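Local coordinates for adenylate cyclase-like protein (Chlamydia trachomatis, PDB 3GQS), which is of unknown function, its crystallised part being a forkhead-associated (FHA) domain, a fold that commonly recognises phosphothreonine peptides, at residues 40-52 with 89-101. Numbering follows the deposited sequence.
Sequences LSDMSISRQHAKI and VVALGTTLFLLVD. With PO4 (phosphate ion), chain C.
With CG of Asp-42 trans to the backbone N (chi1 174°), the carboxylate reaches the turn that joins strands 90-92 and 95-102, while OG1 of Thr-95, set beside its own backbone N (chi1 -66°), faces it. Three hydroxyls converge on a single carboxylate oxygen. Thr-94 OG1 donates to Asp-42 OD2 at 2.7 Å from well above the carboxylate plane, as does Ser-44 OG, within the same loop as the aspartate, at 2.6 Å; Thr-95 OG1 donates to the same OD2 at 3.2 Å on the anti side of the carboxylate, somewhat out of its plane. The serine oxygen in turn accepts from the backbone, Thr-94 N to Ser-44 OG, at 3.0 Å. Together these bonds tie the type I turn 42-45 to the type II' turn 92-95, where Gly-93 CA lies close to Ser-44.

Below these hydrogen bonds, the Ile-45 side chain crosses that of Thr-95 at about a right angle, CD1 against CB and OG1. Leu-92 lies over one face of the His-49 ring, its CB 4.1 Å from the centroid in a CH-pi contact, and its CD1 reaches Ala-50 CB. Ser-46 N donates to His-49 ND1 at 3.2 Å nearly in plane, and NE2 bonds to Gly-70 O, so the histidine organises the loop from within. Farther in, Ile-52 CD1 touches Phe-97 CE1 at 3.9 Å, joining the two sheets.

On the outer side, Ser-46 OG and Arg-47 N and NH1 bind a phosphate ion, probably from the crystallisation liquor. Ser-46 and His-49 form the Ser-x-x-His motif between strands 38-39 and 50-54, consistent with the phosphopeptide-binding site of an FHA beta sandwich.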
ATOM      1  N   LEU A  40      -1.220  -3.797  -9.410  1.00 34.40           N
ATOM      2  CA  LEU A  40      -2.658  -4.157  -9.318  1.00 36.50           C
ATOM      3  C   LEU A  40      -3.403  -3.686 -10.578  1.00 37.07           C
ATOM      4  O   LEU A  40      -3.405  -2.498 -10.915  1.00 37.56           O
ATOM      5  CB  LEU A  40      -3.304  -3.505  -8.091  1.00 37.15           C
ATOM      6  CG  LEU A  40      -2.518  -3.572  -6.767  1.00 38.52           C
ATOM      7  CD1 LEU A  40      -2.972  -2.485  -5.763  1.00 40.02           C
ATOM      8  CD2 LEU A  40      -2.641  -4.999  -6.205  1.00 40.32           C
ATOM      9  N   SER A  41      -4.043  -4.615 -11.259  1.00 37.93           N
ATOM     10  CA  SER A  41      -4.608  -4.341 -12.606  1.00 38.73           C
ATOM     11  C   SER A  41      -5.934  -3.534 -12.659  1.00 38.69           C
ATOM     12  O   SER A  41      -6.451  -3.298 -13.717  1.00 39.87           O
ATOM     13  CB  SER A  41      -4.763  -5.653 -13.383  1.00 38.45           C
ATOM     14  OG  SER A  41      -5.554  -6.580 -12.659  1.00 40.14           O
ATOM     15  N   ASP A  42      -6.424  -3.068 -11.527  1.00 39.16           N
ATOM     16  CA  ASP A  42      -7.690  -2.335 -11.434  1.00 39.27           C
ATOM     17  C   ASP A  42      -7.609  -0.918 -12.020  1.00 38.38           C
ATOM     18  O   ASP A  42      -6.782  -0.101 -11.629  1.00 38.50           O
ATOM     19  CB  ASP A  42      -8.118  -2.327  -9.965  1.00 40.10           C
ATOM     20  CG  ASP A  42      -9.350  -1.487  -9.689  1.00 42.65           C
ATOM     21  OD1 ASP A  42     -10.187  -1.244 -10.603  1.00 46.02           O
ATOM     22  OD2 ASP A  42      -9.462  -1.067  -8.509  1.00 46.31           O
ATOM     23  N   MET A  43      -8.510  -0.653 -12.954  1.00 37.90           N
ATOM     24  CA  MET A  43      -8.653   0.638 -13.649  1.00 37.32           C
ATOM     25  C   MET A  43      -8.661   1.880 -12.742  1.00 35.89           C
ATOM     26  O   MET A  43      -8.319   2.963 -13.191  1.00 35.62           O
ATOM     27  CB  MET A  43      -9.951   0.636 -14.478  1.00 38.63           C
ATOM     28  CG  MET A  43      -9.908  -0.175 -15.777  1.00 42.15           C
ATOM     29  SD  MET A  43      -9.071   0.622 -17.192  1.00 50.45           S
ATOM     30  CE  MET A  43      -7.374  -0.003 -16.974  1.00 45.37           C
ATOM     31  N   SER A  44      -9.067   1.722 -11.485  1.00 34.34           N
ATOM     32  CA  SER A  44      -9.233   2.852 -10.539  1.00 33.13           C
ATOM     33  C   SER A  44      -7.954   3.124  -9.717  1.00 31.31           C
ATOM     34  O   SER A  44      -7.940   3.953  -8.794  1.00 29.24           O
ATOM     35  CB  SER A  44     -10.412   2.583  -9.600  1.00 32.65           C
ATOM     36  OG  SER A  44     -10.092   1.487  -8.749  1.00 34.89           O
ATOM     37  N   ILE A  45      -6.912   2.367 -10.050  1.00 30.24           N
ATOM     38  CA  ILE A  45      -5.571   2.525  -9.467  1.00 28.56           C
ATOM     39  C   ILE A  45      -4.624   3.300 -10.456  1.00 26.88           C
ATOM     40  O   ILE A  45      -4.375   2.923 -11.613  1.00 25.08           O
ATOM     41  CB  ILE A  45      -4.995   1.149  -9.005  1.00 28.55           C
ATOM     42  CG1 ILE A  45      -5.928   0.520  -7.936  1.00 29.66           C
ATOM     43  CG2 ILE A  45      -3.608   1.278  -8.358  1.00 28.59           C
ATOM     44  CD1 ILE A  45      -5.589  -0.954  -7.548  1.00 29.09           C
ATOM     45  N   SER A  46      -4.090   4.396  -9.962  1.00 26.34           N
ATOM     46  CA  SER A  46      -3.111   5.177 -10.706  1.00 25.90           C
ATOM     47  C   SER A  46      -1.890   4.330 -11.123  1.00 25.47           C
ATOM     48  O   SER A  46      -1.579   3.304 -10.510  1.00 25.88           O
ATOM     49  CB  SER A  46      -2.723   6.407  -9.901  1.00 26.07           C
ATOM     50  OG  SER A  46      -3.801   7.326  -9.954  1.00 24.39           O
ATOM     51  N   ARG A  47      -1.245   4.747 -12.200  1.00 26.19           N
ATOM     52  CA  ARG A  47      -0.079   4.043 -12.734  1.00 26.78           C
ATOM     53  C   ARG A  47       0.928   3.814 -11.590  1.00 26.57           C
ATOM     54  O   ARG A  47       1.442   2.725 -11.378  1.00 26.07           O
ATOM     55  CB  ARG A  47       0.560   4.835 -13.844  1.00 27.29           C
ATOM     56  CG  ARG A  47      -0.264   4.879 -15.103  1.00 28.36           C
ATOM     57  CD  ARG A  47       0.232   5.905 -16.120  1.00 27.39           C
ATOM     58  NE  ARG A  47      -0.678   6.012 -17.258  1.00 28.19           N
ATOM     59  CZ  ARG A  47      -1.803   6.742 -17.302  1.00 25.80           C
ATOM     60  NH1 ARG A  47      -2.202   7.484 -16.288  1.00 28.27           N
ATOM     61  NH2 ARG A  47      -2.507   6.790 -18.412  1.00 26.02           N
ATOM     62  N   GLN A  48       1.118   4.864 -10.832  1.00 27.21           N
ATOM     63  CA  GLN A  48       1.754   4.777  -9.515  1.00 27.93           C
ATOM     64  C   GLN A  48       0.951   5.586  -8.527  1.00 27.45           C
ATOM     65  O   GLN A  48       0.719   6.753  -8.678  1.00 27.67           O
ATOM     66  CB  GLN A  48       3.242   5.216  -9.569  1.00 28.05           C
ATOM     67  CG  GLN A  48       3.480   6.704  -9.919  1.00 27.36           C
ATOM     68  CD  GLN A  48       4.972   6.991 -10.102  1.00 28.83           C
ATOM     69  OE1 GLN A  48       5.806   6.606  -9.254  1.00 31.00           O
ATOM     70  NE2 GLN A  48       5.320   7.641 -11.204  1.00 24.83           N
ATOM     71  N   HIS A  49       0.514   4.918  -7.485  1.00 28.66           N
ATOM     72  CA  HIS A  49      -0.561   5.422  -6.699  1.00 28.55           C
ATOM     73  C   HIS A  49      -0.145   5.828  -5.277  1.00 29.61           C
ATOM     74  O   HIS A  49      -0.519   6.885  -4.770  1.00 30.21           O
ATOM     75  CB  HIS A  49      -1.617   4.319  -6.633  1.00 27.92           C
ATOM     76  CG  HIS A  49      -2.932   4.784  -6.080  1.00 24.74           C
ATOM     77  ND1 HIS A  49      -4.095   4.766  -6.817  1.00 21.33           N
ATOM     78  CD2 HIS A  49      -3.255   5.277  -4.861  1.00 21.31           C
ATOM     79  CE1 HIS A  49      -5.070   5.273  -6.079  1.00 21.33           C
ATOM     80  NE2 HIS A  49      -4.589   5.581  -4.881  1.00 20.91           N
ATOM     81  N   ALA A  50       0.574   4.920  -4.639  1.00 29.78           N
ATOM     82  CA  ALA A  50       0.900   4.991  -3.221  1.00 28.90           C
ATOM     83  C   ALA A  50       2.293   4.423  -3.072  1.00 28.39           C
ATOM     84  O   ALA A  50       2.694   3.564  -3.821  1.00 26.33           O
ATOM     85  CB  ALA A  50      -0.087   4.164  -2.353  1.00 29.46           C
ATOM     86  N   LYS A  51       2.990   4.899  -2.051  1.00 28.59           N
ATOM     87  CA  LYS A  51       4.308   4.413  -1.740  1.00 29.34           C
ATOM     88  C   LYS A  51       4.349   3.980  -0.309  1.00 28.10           C
ATOM     89  O   LYS A  51       3.818   4.652   0.532  1.00 28.53           O
ATOM     90  CB  LYS A  51       5.346   5.499  -1.972  1.00 29.63           C
ATOM     91  CG  LYS A  51       6.697   4.898  -2.102  1.00 34.72           C
ATOM     92  CD  LYS A  51       7.560   5.502  -3.247  1.00 38.06           C
ATOM     93  CE  LYS A  51       7.942   6.872  -3.023  1.00 40.04           C
ATOM     94  NZ  LYS A  51       8.593   7.429  -4.296  1.00 43.50           N
ATOM     95  N   ILE A  52       4.940   2.829  -0.055  1.00 27.46           N
ATOM     96  CA  ILE A  52       4.989   2.265   1.291  1.00 27.62           C
ATOM     97  C   ILE A  52       6.446   2.153   1.689  1.00 27.17           C
ATOM     98  O   ILE A  52       7.228   1.502   1.042  1.00 27.62           O
ATOM     99  CB  ILE A  52       4.272   0.863   1.375  1.00 28.27           C
ATOM    100  CG1 ILE A  52       2.829   1.000   0.899  1.00 28.34           C
ATOM    101  CG2 ILE A  52       4.374   0.227   2.815  1.00 25.20           C
ATOM    102  CD1 ILE A  52       2.048  -0.368   0.847  1.00 28.50           C
ATOM    103  N   VAL A  89      -6.924  -1.387   7.267  1.00 33.28           N
ATOM    104  CA  VAL A  89      -7.360  -1.417   5.856  1.00 31.20           C
ATOM    105  C   VAL A  89      -7.008  -0.100   5.104  1.00 30.48           C
ATOM    106  O   VAL A  89      -7.342   0.990   5.533  1.00 29.96           O
ATOM    107  CB  VAL A  89      -8.873  -1.717   5.682  1.00 31.89           C
ATOM    108  CG1 VAL A  89      -9.232  -1.812   4.199  1.00 30.16           C
ATOM    109  CG2 VAL A  89      -9.279  -3.031   6.427  1.00 29.39           C
ATOM    110  N   VAL A  90      -6.285  -0.255   4.005  1.00 29.46           N
ATOM    111  CA  VAL A  90      -6.024   0.796   3.024  1.00 28.20           C
ATOM    112  C   VAL A  90      -6.838   0.548   1.737  1.00 27.47           C
ATOM    113  O   VAL A  90      -6.764  -0.528   1.152  1.00 26.41           O
ATOM    114  CB  VAL A  90      -4.527   0.874   2.615  1.00 27.38           C
ATOM    115  CG1 VAL A  90      -4.333   2.027   1.646  1.00 28.22           C
ATOM    116  CG2 VAL A  90      -3.605   1.051   3.865  1.00 27.93           C
ATOM    117  N   ALA A  91      -7.578   1.567   1.316  1.00 26.43           N
ATOM    118  CA  ALA A  91      -8.337   1.569   0.061  1.00 27.06           C
ATOM    119  C   ALA A  91      -7.612   2.424  -1.031  1.00 28.10           C
ATOM    120  O   ALA A  91      -7.334   3.603  -0.830  1.00 25.58           O
ATOM    121  CB  ALA A  91      -9.737   2.128   0.308  1.00 26.07           C
ATOM    122  N   LEU A  92      -7.347   1.778  -2.162  1.00 29.18           N
ATOM    123  CA  LEU A  92      -6.831   2.427  -3.385  1.00 29.68           C
ATOM    124  C   LEU A  92      -7.805   2.119  -4.505  1.00 29.89           C
ATOM    125  O   LEU A  92      -7.822   1.014  -4.992  1.00 30.52           O
ATOM    126  CB  LEU A  92      -5.453   1.887  -3.779  1.00 29.30           C
ATOM    127  CG  LEU A  92      -4.331   1.957  -2.730  1.00 28.97           C
ATOM    128  CD1 LEU A  92      -2.999   1.552  -3.394  1.00 28.26           C
ATOM    129  CD2 LEU A  92      -4.306   3.334  -2.109  1.00 25.36           C
ATOM    130  N   GLY A  93      -8.583   3.100  -4.918  1.00 30.16           N
ATOM    131  CA  GLY A  93      -9.611   2.872  -5.899  1.00 29.87           C
ATOM    132  C   GLY A  93     -10.600   1.931  -5.228  1.00 30.49           C
ATOM    133  O   GLY A  93     -11.041   2.178  -4.115  1.00 30.22           O
ATOM    134  N   THR A  94     -10.900   0.838  -5.901  1.00 30.53           N
ATOM    135  CA  THR A  94     -11.832  -0.163  -5.386  1.00 31.62           C
ATOM    136  C   THR A  94     -11.058  -1.327  -4.760  1.00 31.89           C
ATOM    137  O   THR A  94     -11.643  -2.291  -4.285  1.00 32.04           O
ATOM    138  CB  THR A  94     -12.727  -0.689  -6.501  1.00 31.35           C
ATOM    139  OG1 THR A  94     -11.903  -1.339  -7.467  1.00 31.85           O
ATOM    140  CG2 THR A  94     -13.474   0.442  -7.173  1.00 31.09           C
ATOM    141  N   THR A  95      -9.733  -1.209  -4.739  1.00 31.88           N
ATOM    142  CA  THR A  95      -8.894  -2.244  -4.181  1.00 32.19           C
ATOM    143  C   THR A  95      -8.623  -1.998  -2.668  1.00 32.42           C
ATOM    144  O   THR A  95      -8.465  -0.890  -2.214  1.00 33.67           O
ATOM    145  CB  THR A  95      -7.599  -2.409  -5.016  1.00 32.76           C
ATOM    146  OG1 THR A  95      -7.954  -2.912  -6.316  1.00 31.04           O
ATOM    147  CG2 THR A  95      -6.616  -3.364  -4.350  1.00 31.34           C
ATOM    148  N   LEU A  96      -8.615  -3.074  -1.905  1.00 32.90           N
ATOM    149  CA  LEU A  96      -8.450  -3.028  -0.457  1.00 32.30           C
ATOM    150  C   LEU A  96      -7.201  -3.817  -0.123  1.00 31.59           C
ATOM    151  O   LEU A  96      -6.937  -4.835  -0.714  1.00 31.42           O
ATOM    152  CB  LEU A  96      -9.677  -3.616   0.253  1.00 31.10           C
ATOM    153  CG  LEU A  96     -11.012  -2.857   0.190  1.00 32.46           C
ATOM    154  CD1 LEU A  96     -12.177  -3.678   0.922  1.00 28.75           C
ATOM    155  CD2 LEU A  96     -10.929  -1.417   0.725  1.00 32.28           C
ATOM    156  N   PHE A  97      -6.402  -3.308   0.788  1.00 32.00           N
ATOM    157  CA  PHE A  97      -5.273  -4.080   1.313  1.00 31.94           C
ATOM    158  C   PHE A  97      -4.912  -3.724   2.720  1.00 30.65           C
ATOM    159  O   PHE A  97      -5.374  -2.725   3.286  1.00 29.94           O
ATOM    160  CB  PHE A  97      -4.064  -3.984   0.408  1.00 32.92           C
ATOM    161  CG  PHE A  97      -3.326  -2.674   0.473  1.00 36.94           C
ATOM    162  CD1 PHE A  97      -2.385  -2.434   1.484  1.00 39.29           C
ATOM    163  CD2 PHE A  97      -3.521  -1.719  -0.498  1.00 39.10           C
ATOM    164  CE1 PHE A  97      -1.641  -1.262   1.527  1.00 41.80           C
ATOM    165  CE2 PHE A  97      -2.797  -0.525  -0.449  1.00 44.23           C
ATOM    166  CZ  PHE A  97      -1.838  -0.305   0.579  1.00 42.54           C
ATOM    167  N   LEU A  98      -4.116  -4.577   3.320  1.00 30.98           N
ATOM    168  CA  LEU A  98      -3.584  -4.272   4.653  1.00 31.70           C
ATOM    169  C   LEU A  98      -2.255  -4.929   4.902  1.00 31.74           C
ATOM    170  O   LEU A  98      -1.829  -5.810   4.138  1.00 31.80           O
ATOM    171  CB  LEU A  98      -4.573  -4.612   5.777  1.00 31.95           C
ATOM    172  CG  LEU A  98      -4.985  -6.034   6.097  1.00 32.95           C
ATOM    173  CD1 LEU A  98      -3.865  -7.037   6.147  1.00 31.79           C
ATOM    174  CD2 LEU A  98      -5.650  -5.917   7.437  1.00 30.17           C
ATOM    175  N   LEU A  99      -1.598  -4.428   5.933  1.00 31.83           N
ATOM    176  CA  LEU A  99      -0.345  -4.971   6.385  1.00 33.46           C
ATOM    177  C   LEU A  99      -0.642  -5.843   7.553  1.00 32.52           C
ATOM    178  O   LEU A  99      -1.393  -5.482   8.449  1.00 31.34           O
ATOM    179  CB  LEU A  99       0.688  -3.915   6.862  1.00 33.70           C
ATOM    180  CG  LEU A  99       1.373  -3.043   5.806  1.00 37.47           C
ATOM    181  CD1 LEU A  99       2.818  -2.784   6.243  1.00 38.66           C
ATOM    182  CD2 LEU A  99       1.325  -3.665   4.359  1.00 37.98           C
ATOM    183  N   VAL A 100      -0.001  -6.992   7.510  1.00 32.07           N
ATOM    184  CA  VAL A 100       0.140  -7.831   8.662  1.00 31.90           C
ATOM    185  C   VAL A 100       1.592  -7.820   9.117  1.00 32.23           C
ATOM    186  O   VAL A 100       2.528  -7.608   8.321  1.00 32.60           O
ATOM    187  CB  VAL A 100      -0.359  -9.241   8.379  1.00 32.16           C
ATOM    188  CG1 VAL A 100      -1.875  -9.193   8.292  1.00 30.66           C
ATOM    189  CG2 VAL A 100       0.313  -9.808   7.111  1.00 30.14           C
ATOM    190  N   ASP A 101       1.751  -8.031  10.406  1.00 32.36           N
ATOM    191  CA  ASP A 101       3.061  -8.058  11.060  1.00 32.79           C
ATOM    192  C   ASP A 101       3.150  -9.349  11.881  1.00 32.65           C
ATOM    193  O   ASP A 101       2.264  -9.669  12.663  1.00 31.69           O
ATOM    194  CB  ASP A 101       3.241  -6.836  11.958  1.00 32.61           C
ATOM    195  CG  ASP A 101       4.628  -6.741  12.584  1.00 34.13           C
ATOM    196  OD1 ASP A 101       5.634  -7.227  12.040  1.00 36.25           O
ATOM    197  OD2 ASP A 101       4.722  -6.135  13.651  1.00 39.93           O
TER
HETATM  198  P   PO4 C 107      -2.674   8.493 -13.005  1.00 41.95           P
HETATM  199  O1  PO4 C 107      -2.216   9.363 -11.874  1.00 42.33           O
HETATM  200  O2  PO4 C 107      -4.023   7.922 -12.487  1.00 48.42           O
HETATM  201  O3  PO4 C 107      -2.859   9.293 -14.283  1.00 42.99           O
HETATM  202  O4  PO4 C 107      -1.791   7.369 -13.453  1.00 34.95           O